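Local coordinates for variant surface glycoprotein MITAT 1.1 (PDB 5LY9) that coats the surface of the trypanosome as an antigenically variable glycoprotein, so that the parasite evades the host immune response, at residues V49-A54 and S351-I356; A98-G103 and A243-E248; N270-P275 and A295-L300. All blocks are in the same frame, centred on the assembly; numbering follows the deposited sequence.

In the fold
In this N-terminal part of a variant surface glycoprotein, three local packings lie far apart along an elongated molecule. Contact 1 joins helices 24-55 and 343-367 and closes a loop of chain that contains both other contacts. Contact 2, between helices 62-114 and 244-254, lies on the opposite side of the chain's centre, about 51 Å from contact 1 between centres. Contact 3 shares contact 1's side, about 27 Å away centre to centre. Contacts 1 and 2 both touch the second subunit; contact 3 does not. An N-acetylglucosamine lies about 9 Å from the Ile-51 side chain, and one is about 11 Å from that of Leu-271, so neither side chain touches sugar.

Contact 1: V49-A54 and S351-I356; sequences VSIYLA and SNYEMI
The ring of Tyr-353 is met obliquely by the CG2 methyl of Ile-51. Ile-51 CG2 lies 3.9 Å from Tyr-353 CD2 and 4.2 Å from CE2 of the same ring, and the two side chains run at about a right angle to each other. The contact is purely apolar and is made by the CG2 methyl, not by the longer CG1-CD1 arm of the isoleucine. With chi1 at -70°, CG1 lies beside the backbone N and CG2 is anti to it, and this is the branch that reaches the tyrosine. Beyond the ring, Pro-325 and Ile-328 of a loop also pack on Tyr-353, leaving the aromatic group buried between helix 24-55 and that loop.

A second touch lies close to the backbones. Ala-54, one helical turn after Ile-51, directs its CB toward helix 343-367, where it meets Tyr-353 CB at 3.8 Å. The CA atoms of Ala-54 and Tyr-353 are 5.9 Å apart, consistent with close backbones at this level. One tyrosine thus engages two successive turns of helix 24-55, with its CB on one and its ring on the other.

This is helix-to-helix packing in the A-type variant surface glycoprotein fold, in which the chain's last helix lies against an earlier helix near the end of the molecule that leads to the C-terminal part of the protein. Ile-51 also touches Leu-346, Ile-349 and Leu-350, extending the apolar seam to earlier turns of helix 343-367. The neighbouring residues of that helix serve the dimer instead: Glu-354 OE1 forms a salt bridge with Arg-69 of the second subunit, and Ser-351 OG is hydrogen-bonded to the same arginine.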
loop_
_atom_site.group_PDB
_atom_site.type_symbol
_atom_site.label_atom_id
_atom_site.label_comp_id
_atom_site.label_asym_id
_atom_site.label_seq_id
_atom_site.Cartn_x
_atom_site.Cartn_y
_atom_site.Cartn_z
ATOM N N VAL A 49 27.619 15.084 2.357
ATOM C CA VAL A 49 28.840 15.188 1.505
ATOM C C VAL A 49 28.763 16.428 0.645
ATOM O O VAL A 49 29.751 17.143 0.495
ATOM C CB VAL A 49 29.116 13.905 0.685
ATOM C CG1 VAL A 49 30.444 14.030 0.004
ATOM C CG2 VAL A 49 29.107 12.640 1.576
ATOM N N SER A 50 27.579 16.740 0.102
ATOM C CA SER A 50 27.400 17.945 -0.716
ATOM C C SER A 50 27.706 19.234 0.040
ATOM O O SER A 50 28.331 20.165 -0.498
ATOM C CB SER A 50 25.994 18.065 -1.255
ATOM O OG SER A 50 25.590 16.930 -2.050
ATOM N N ILE A 51 27.241 19.316 1.286
ATOM C CA ILE A 51 27.475 20.453 2.115
ATOM C C ILE A 51 28.989 20.606 2.420
ATOM O O ILE A 51 29.544 21.695 2.326
ATOM C CB ILE A 51 26.684 20.329 3.462
ATOM C CG1 ILE A 51 25.163 20.487 3.245
ATOM C CG2 ILE A 51 27.252 21.317 4.482
ATOM C CD1 ILE A 51 24.310 19.843 4.349
ATOM N N TYR A 52 29.642 19.492 2.747
ATOM C CA TYR A 52 31.072 19.532 3.030
ATOM C C TYR A 52 31.818 20.080 1.795
ATOM O O TYR A 52 32.735 20.924 1.897
ATOM C CB TYR A 52 31.590 18.154 3.309
ATOM C CG TYR A 52 33.040 18.164 3.707
ATOM C CD1 TYR A 52 34.013 18.119 2.783
ATOM C CD2 TYR A 52 33.382 18.122 5.073
ATOM C CE1 TYR A 52 35.371 18.156 3.173
ATOM C CE2 TYR A 52 34.721 18.103 5.476
ATOM C CZ TYR A 52 35.688 18.133 4.527
ATOM O OH TYR A 52 37.031 18.149 4.908
ATOM N N LEU A 53 31.475 19.576 0.620
ATOM C CA LEU A 53 32.116 20.056 -0.592
ATOM C C LEU A 53 31.849 21.511 -0.833
ATOM O O LEU A 53 32.769 22.263 -1.269
ATOM C CB LEU A 53 31.634 19.267 -1.775
ATOM C CG LEU A 53 32.156 17.847 -1.836
ATOM C CD1 LEU A 53 31.306 16.984 -2.763
ATOM C CD2 LEU A 53 33.573 17.873 -2.329
ATOM N N ALA A 54 30.594 21.921 -0.674
ATOM C CA ALA A 54 30.296 23.342 -0.883
ATOM C C ALA A 54 31.023 24.262 0.076
ATOM O O ALA A 54 31.402 25.385 -0.318
ATOM C CB ALA A 54 28.817 23.590 -0.801
ATOM N N SER A 351 21.393 24.583 0.635
ATOM C CA SER A 351 20.977 25.777 -0.113
ATOM C C SER A 351 21.804 27.015 0.252
ATOM O O SER A 351 22.226 27.763 -0.613
ATOM C CB SER A 351 19.510 26.021 0.113
ATOM O OG SER A 351 18.716 24.896 -0.279
ATOM N N ASN A 352 21.996 27.213 1.550
ATOM C CA ASN A 352 22.725 28.358 2.068
ATOM C C ASN A 352 24.190 28.258 1.595
ATOM O O ASN A 352 24.764 29.250 1.136
ATOM C CB ASN A 352 22.625 28.375 3.584
ATOM C CG ASN A 352 22.921 29.722 4.172
ATOM O OD1 ASN A 352 22.545 30.027 5.296
ATOM N ND2 ASN A 352 23.663 30.521 3.436
ATOM N N TYR A 353 24.791 27.078 1.691
ATOM C CA TYR A 353 26.227 26.981 1.263
ATOM C C TYR A 353 26.410 27.066 -0.218
ATOM O O TYR A 353 27.469 27.525 -0.579
ATOM C CB TYR A 353 26.971 25.739 1.789
ATOM C CG TYR A 353 27.452 25.900 3.188
ATOM C CD1 TYR A 353 28.495 26.772 3.500
ATOM C CD2 TYR A 353 26.875 25.194 4.223
ATOM C CE1 TYR A 353 28.918 26.917 4.804
ATOM C CE2 TYR A 353 27.255 25.372 5.528
ATOM C CZ TYR A 353 28.315 26.203 5.816
ATOM O OH TYR A 353 28.739 26.316 7.112
ATOM N N GLU A 354 25.475 26.620 -1.054
ATOM C CA GLU A 354 25.588 26.847 -2.516
ATOM C C GLU A 354 25.597 28.415 -2.837
ATOM O O GLU A 354 26.256 28.893 -3.818
ATOM C CB GLU A 354 24.515 26.141 -3.330
ATOM C CG GLU A 354 24.540 24.585 -3.423
ATOM C CD GLU A 354 23.346 23.931 -4.254
ATOM O OE1 GLU A 354 22.370 24.630 -4.689
ATOM O OE2 GLU A 354 23.359 22.649 -4.437
ATOM N N MET A 355 24.852 29.199 -2.076
ATOM C CA MET A 355 24.820 30.628 -2.271
ATOM C C MET A 355 26.166 31.186 -1.868
ATOM O O MET A 355 26.777 31.962 -2.611
ATOM C CB MET A 355 23.728 31.322 -1.428
ATOM C CG MET A 355 23.565 32.793 -1.793
ATOM S SD MET A 355 22.168 33.518 -0.917
ATOM C CE MET A 355 22.674 33.367 0.733
ATOM N N ILE A 356 26.641 30.772 -0.715
ATOM C CA ILE A 356 27.922 31.214 -0.181
ATOM C C ILE A 356 29.047 30.870 -1.125
ATOM O O ILE A 356 29.963 31.716 -1.347
ATOM C CB ILE A 356 28.189 30.628 1.207
ATOM C CG1 ILE A 356 27.300 31.303 2.242
ATOM C CG2 ILE A 356 29.682 30.782 1.573
ATOM C CD1 ILE A 356 27.226 30.595 3.579
#

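Contact 2: A98-G103 and A243-E248; sequences AAYLKG and APAWHE
Leu-101 sets a methyl squarely on the indole of Trp-246: its CD1 is 3.7 Å from the centroid of the five-membered ring and only 13° off the ring normal, a CH-pi contact. The other methyl, CD2, spreads toward the six-membered ring and lies 3.9 Å from Trp-246 CE3. Alongside, Ala-245 directs its CB toward helix 62-114, where it meets the Tyr-100 ring obliquely, at 4.0 Å from both CD2 and CE2 of that tyrosine.

The first bond of the Trp-246 side chain leads away from helix 62-114, but CG sits beside the backbone N (chi1 -62°), and this turn offers the indole face to the leucine. The two short helical segments run roughly antiparallel, at 143°, and their axes approach to 9.1 Å at their closest. In this A-type variant surface glycoprotein fold the first turn of helix 244-254 packs on the long helix 62-114.

Further out, the carbonyl of Leu-214 accepts a hydrogen bond from Trp-246 NE1, which helps to hold the indole's rotation, and Tyr-167 meets the indole edge-to-face. Tyr-100 OH is hydrogen-bonded to Asp-106 of the second subunit, tying this packing to the dimer interface.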
loop_
_atom_site.group_PDB
_atom_site.type_symbol
_atom_site.label_atom_id
_atom_site.label_comp_id
_atom_site.label_asym_id
_atom_site.label_seq_id
_atom_site.Cartn_x
_atom_site.Cartn_y
_atom_site.Cartn_z
ATOM N N ALA A 98 -3.926 -10.389 1.606
ATOM C CA ALA A 98 -4.222 -10.911 2.963
ATOM C C ALA A 98 -5.615 -10.488 3.427
ATOM O O ALA A 98 -6.368 -11.334 3.957
ATOM C CB ALA A 98 -3.174 -10.425 3.977
ATOM N N ALA A 99 -5.967 -9.207 3.177
ATOM C CA ALA A 99 -7.232 -8.711 3.614
ATOM C C ALA A 99 -8.381 -9.383 2.874
ATOM O O ALA A 99 -9.393 -9.732 3.461
ATOM C CB ALA A 99 -7.272 -7.214 3.453
ATOM N N TYR A 100 -8.206 -9.647 1.569
ATOM C CA TYR A 100 -9.279 -10.290 0.797
ATOM C C TYR A 100 -9.549 -11.711 1.277
ATOM O O TYR A 100 -10.703 -12.110 1.511
ATOM C CB TYR A 100 -8.866 -10.297 -0.688
ATOM C CG TYR A 100 -9.902 -10.870 -1.630
ATOM C CD1 TYR A 100 -11.248 -10.413 -1.653
ATOM C CD2 TYR A 100 -9.562 -11.895 -2.491
ATOM C CE1 TYR A 100 -12.151 -10.919 -2.531
ATOM C CE2 TYR A 100 -10.486 -12.422 -3.404
ATOM C CZ TYR A 100 -11.795 -11.949 -3.406
ATOM O OH TYR A 100 -12.711 -12.493 -4.270
ATOM N N LEU A 101 -8.480 -12.495 1.418
ATOM C CA LEU A 101 -8.572 -13.852 1.960
ATOM C C LEU A 101 -9.161 -13.843 3.380
ATOM O O LEU A 101 -10.103 -14.643 3.672
ATOM C CB LEU A 101 -7.210 -14.548 1.888
ATOM C CG LEU A 101 -7.215 -15.915 2.525
ATOM C CD1 LEU A 101 -8.134 -16.825 1.783
ATOM C CD2 LEU A 101 -5.775 -16.465 2.528
ATOM N N LYS A 102 -8.722 -12.908 4.228
ATOM C CA LYS A 102 -9.249 -12.791 5.582
ATOM C C LYS A 102 -10.726 -12.497 5.583
ATOM O O LYS A 102 -11.513 -13.053 6.410
ATOM C CB LYS A 102 -8.495 -11.723 6.318
ATOM C CG LYS A 102 -8.974 -11.552 7.714
ATOM C CD LYS A 102 -8.048 -10.728 8.538
ATOM C CE LYS A 102 -8.675 -10.031 9.728
ATOM N NZ LYS A 102 -9.426 -10.947 10.666
ATOM N N GLY A 103 -11.176 -11.672 4.616
ATOM C CA GLY A 103 -12.624 -11.348 4.562
ATOM C C GLY A 103 -13.459 -12.544 4.272
ATOM O O GLY A 103 -14.556 -12.721 4.837
ATOM N N ALA A 243 -7.751 -22.353 -5.937
ATOM C CA ALA A 243 -7.899 -21.595 -4.716
ATOM C C ALA A 243 -7.183 -20.269 -4.921
ATOM O O ALA A 243 -6.228 -19.970 -4.234
ATOM C CB ALA A 243 -7.336 -22.392 -3.551
ATOM N N PRO A 244 -7.616 -19.489 -5.931
ATOM C CA PRO A 244 -6.806 -18.305 -6.294
ATOM C C PRO A 244 -6.543 -17.358 -5.135
ATOM O O PRO A 244 -5.455 -16.813 -5.099
ATOM C CB PRO A 244 -7.598 -17.600 -7.413
ATOM C CG PRO A 244 -8.916 -18.198 -7.331
ATOM C CD PRO A 244 -8.798 -19.605 -6.817
ATOM N N ALA A 245 -7.515 -17.033 -4.295
ATOM C CA ALA A 245 -7.220 -16.089 -3.213
ATOM C C ALA A 245 -6.118 -16.589 -2.279
ATOM O O ALA A 245 -5.348 -15.776 -1.727
ATOM C CB ALA A 245 -8.460 -15.734 -2.418
ATOM N N TRP A 246 -6.052 -17.917 -2.070
ATOM C CA TRP A 246 -5.031 -18.537 -1.223
ATOM C C TRP A 246 -3.672 -18.501 -1.899
ATOM O O TRP A 246 -2.698 -18.157 -1.272
ATOM C CB TRP A 246 -5.394 -19.976 -0.901
ATOM C CG TRP A 246 -6.671 -20.079 -0.133
ATOM C CD1 TRP A 246 -7.943 -20.095 -0.611
ATOM C CD2 TRP A 246 -6.786 -20.276 1.271
ATOM N NE1 TRP A 246 -8.835 -20.292 0.403
ATOM C CE2 TRP A 246 -8.153 -20.419 1.573
ATOM C CE3 TRP A 246 -5.876 -20.334 2.309
ATOM C CZ2 TRP A 246 -8.612 -20.605 2.905
ATOM C CZ3 TRP A 246 -6.334 -20.506 3.603
ATOM C CH2 TRP A 246 -7.664 -20.640 3.892
ATOM N N HIS A 247 -3.635 -18.799 -3.179
ATOM C CA HIS A 247 -2.388 -18.665 -3.918
ATOM C C HIS A 247 -1.927 -17.212 -3.908
ATOM O O HIS A 247 -0.737 -16.962 -3.714
ATOM C CB HIS A 247 -2.605 -19.066 -5.378
ATOM C CG HIS A 247 -1.350 -19.003 -6.172
ATOM N ND1 HIS A 247 -0.877 -17.836 -6.692
ATOM C CD2 HIS A 247 -0.408 -19.937 -6.417
ATOM C CE1 HIS A 247 0.284 -18.060 -7.293
ATOM N NE2 HIS A 247 0.558 -19.340 -7.197
ATOM N N GLU A 248 -2.856 -16.250 -4.083
ATOM C CA GLU A 248 -2.493 -14.882 -4.166
ATOM C C GLU A 248 -1.916 -14.324 -2.856
ATOM O O GLU A 248 -0.878 -13.663 -2.865
ATOM C CB GLU A 248 -3.683 -14.028 -4.630
ATOM C CG GLU A 248 -3.384 -12.543 -4.606
ATOM C CD GLU A 248 -2.343 -12.056 -5.618
ATOM O OE1 GLU A 248 -1.869 -12.804 -6.483
ATOM O OE2 GLU A 248 -2.002 -10.873 -5.542
#

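Contact 3: N270-P275 and A295-L300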
loop_
_atom_site.group_PDB
_atom_site.type_symbol
_atom_site.label_atom_id
_atom_site.label_comp_id
_atom_site.label_asym_id
_atom_site.label_seq_id
_atom_site.Cartn_x
_atom_site.Cartn_y
_atom_site.Cartn_z
ATOM N N ASN A 270 33.891 -5.399 -1.527
ATOM C CA ASN A 270 35.013 -4.584 -1.964
ATOM C C ASN A 270 34.518 -3.514 -2.924
ATOM O O ASN A 270 33.518 -3.663 -3.645
ATOM C CB ASN A 270 36.023 -5.466 -2.648
ATOM C CG ASN A 270 36.840 -6.303 -1.707
ATOM O OD1 ASN A 270 36.672 -6.299 -0.511
ATOM N ND2 ASN A 270 37.842 -6.950 -2.283
ATOM N N LEU A 271 35.252 -2.412 -2.944
ATOM C CA LEU A 271 34.794 -1.166 -3.591
ATOM C C LEU A 271 34.513 -1.356 -5.076
ATOM O O LEU A 271 33.507 -0.799 -5.589
ATOM C CB LEU A 271 35.804 -0.059 -3.393
ATOM C CG LEU A 271 36.023 0.336 -1.895
ATOM C CD1 LEU A 271 36.933 1.561 -1.820
ATOM C CD2 LEU A 271 34.733 0.694 -1.223
ATOM N N ASP A 272 35.314 -2.203 -5.717
ATOM C CA ASP A 272 35.173 -2.380 -7.151
ATOM C C ASP A 272 34.032 -3.376 -7.491
ATOM O O ASP A 272 33.764 -3.560 -8.654
ATOM C CB ASP A 272 36.460 -2.842 -7.821
ATOM C CG ASP A 272 36.950 -4.149 -7.303
ATOM O OD1 ASP A 272 36.815 -4.426 -6.106
ATOM O OD2 ASP A 272 37.559 -4.897 -8.091
ATOM N N THR A 273 33.418 -3.963 -6.494
ATOM C CA THR A 273 32.255 -4.857 -6.645
ATOM C C THR A 273 30.955 -4.194 -6.268
ATOM O O THR A 273 29.909 -4.846 -6.279
ATOM C CB THR A 273 32.399 -6.148 -5.831
ATOM O OG1 THR A 273 32.161 -5.928 -4.449
ATOM C CG2 THR A 273 33.694 -6.759 -6.015
ATOM N N GLN A 274 31.029 -2.900 -5.883
ATOM C CA GLN A 274 29.844 -2.105 -5.590
ATOM C C GLN A 274 29.462 -1.445 -6.908
ATOM O O GLN A 274 30.161 -0.537 -7.409
ATOM C CB GLN A 274 30.184 -1.108 -4.488
ATOM C CG GLN A 274 30.554 -1.735 -3.147
ATOM C CD GLN A 274 30.798 -0.731 -2.079
ATOM O OE1 GLN A 274 30.416 0.412 -2.198
ATOM N NE2 GLN A 274 31.422 -1.151 -1.021
ATOM N N PRO A 275 28.393 -1.953 -7.556
ATOM C CA PRO A 275 28.276 -1.573 -8.988
ATOM C C PRO A 275 27.998 -0.099 -9.228
ATOM O O PRO A 275 28.492 0.448 -10.244
ATOM C CB PRO A 275 27.147 -2.462 -9.563
ATOM C CG PRO A 275 26.616 -3.177 -8.400
ATOM C CD PRO A 275 27.499 -3.084 -7.213
ATOM N N ALA A 295 40.352 -0.109 -15.050
ATOM C CA ALA A 295 40.688 1.265 -14.714
ATOM C C ALA A 295 39.954 1.732 -13.444
ATOM O O ALA A 295 40.488 2.475 -12.621
ATOM C CB ALA A 295 40.375 2.178 -15.875
ATOM N N GLU A 296 38.751 1.237 -13.260
ATOM C CA GLU A 296 37.981 1.646 -12.051
ATOM C C GLU A 296 38.612 1.192 -10.753
ATOM O O GLU A 296 38.727 1.996 -9.780
ATOM C CB GLU A 296 36.521 1.235 -12.119
ATOM C CG GLU A 296 35.764 1.853 -13.265
ATOM C CD GLU A 296 35.844 1.051 -14.540
ATOM O OE1 GLU A 296 36.673 0.139 -14.655
ATOM O OE2 GLU A 296 35.070 1.336 -15.475
ATOM N N ALA A 297 39.007 -0.072 -10.729
ATOM C CA ALA A 297 39.715 -0.644 -9.585
ATOM C C ALA A 297 41.013 0.083 -9.260
ATOM O O ALA A 297 41.299 0.417 -8.085
ATOM C CB ALA A 297 39.995 -2.134 -9.800
ATOM N N THR A 298 41.773 0.394 -10.300
ATOM C CA THR A 298 43.032 1.126 -10.147
ATOM C C THR A 298 42.794 2.485 -9.605
ATOM O O THR A 298 43.491 2.890 -8.703
ATOM C CB THR A 298 43.718 1.254 -11.503
ATOM O OG1 THR A 298 44.037 -0.072 -11.932
ATOM C CG2 THR A 298 44.975 2.038 -11.376
ATOM N N LYS A 299 41.775 3.200 -10.108
ATOM C CA LYS A 299 41.489 4.531 -9.604
ATOM C C LYS A 299 41.018 4.469 -8.152
ATOM O O LYS A 299 41.374 5.297 -7.331
ATOM C CB LYS A 299 40.428 5.192 -10.455
ATOM C CG LYS A 299 40.062 6.572 -9.977
ATOM C CD LYS A 299 41.227 7.496 -10.137
ATOM C CE LYS A 299 40.735 8.873 -10.112
ATOM N NZ LYS A 299 41.859 9.875 -10.239
ATOM N N LEU A 300 40.152 3.489 -7.824
ATOM C CA LEU A 300 39.706 3.335 -6.441
ATOM C C LEU A 300 40.867 3.094 -5.472
ATOM O O LEU A 300 40.849 3.606 -4.336
ATOM C CB LEU A 300 38.663 2.201 -6.261
ATOM C CG LEU A 300 37.313 2.457 -6.935
ATOM C CD1 LEU A 300 36.515 1.179 -7.114
ATOM C CD2 LEU A 300 36.553 3.432 -6.079
#
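Leu-300 lays a methyl over the backbone of a short 3-10 turn: Leu-300 CD1 is 3.8 Å from Leu-271 C and the same distance from Asp-272 CA. Side-chain contacts flank this touch: the methyl is 4.0 Å from Leu-271 CB and 4.1 Å from Asp-272 CB. A single branch of the leucine therefore covers the peptide link between two residues, and the apolar surface it meets is mostly main chain and beta carbons.

One turn earlier on the same helix, Ala-297 continues the packing against Asp-272. Its CB is 4.1 Å from both Asp-272 CB and Asp-272 OD2, so that one carboxylate oxygen rests against the methyl. In Asp-272, CG stands between the backbone N and the carbonyl carbon, and this chi1 of 60° turns the carboxylate to the alanine's side.

On the far side of the turn, Asn-270 O accepts from Thr-273 twice. The backbone bond is the i to i+3 bond of the 3-10 turn, and the hydroxyl adds a second hold on the same oxygen: Thr-273 OG1 lies 2.8 Å from Asn-270 O, in the carbonyl plane on a lone pair.

Within the A-type variant surface glycoprotein fold this is local packing of a loop turn on a following helix, and no other chain of the assembly touches it. Gln-274 follows at the N-cap position of helix 275-285, so the turn leads directly into that helix. Val-281 of helix 275-285 also touches Leu-300, while Leu-271 is joined by backbone hydrogen bonding to Leu-307, just past helix 295-304.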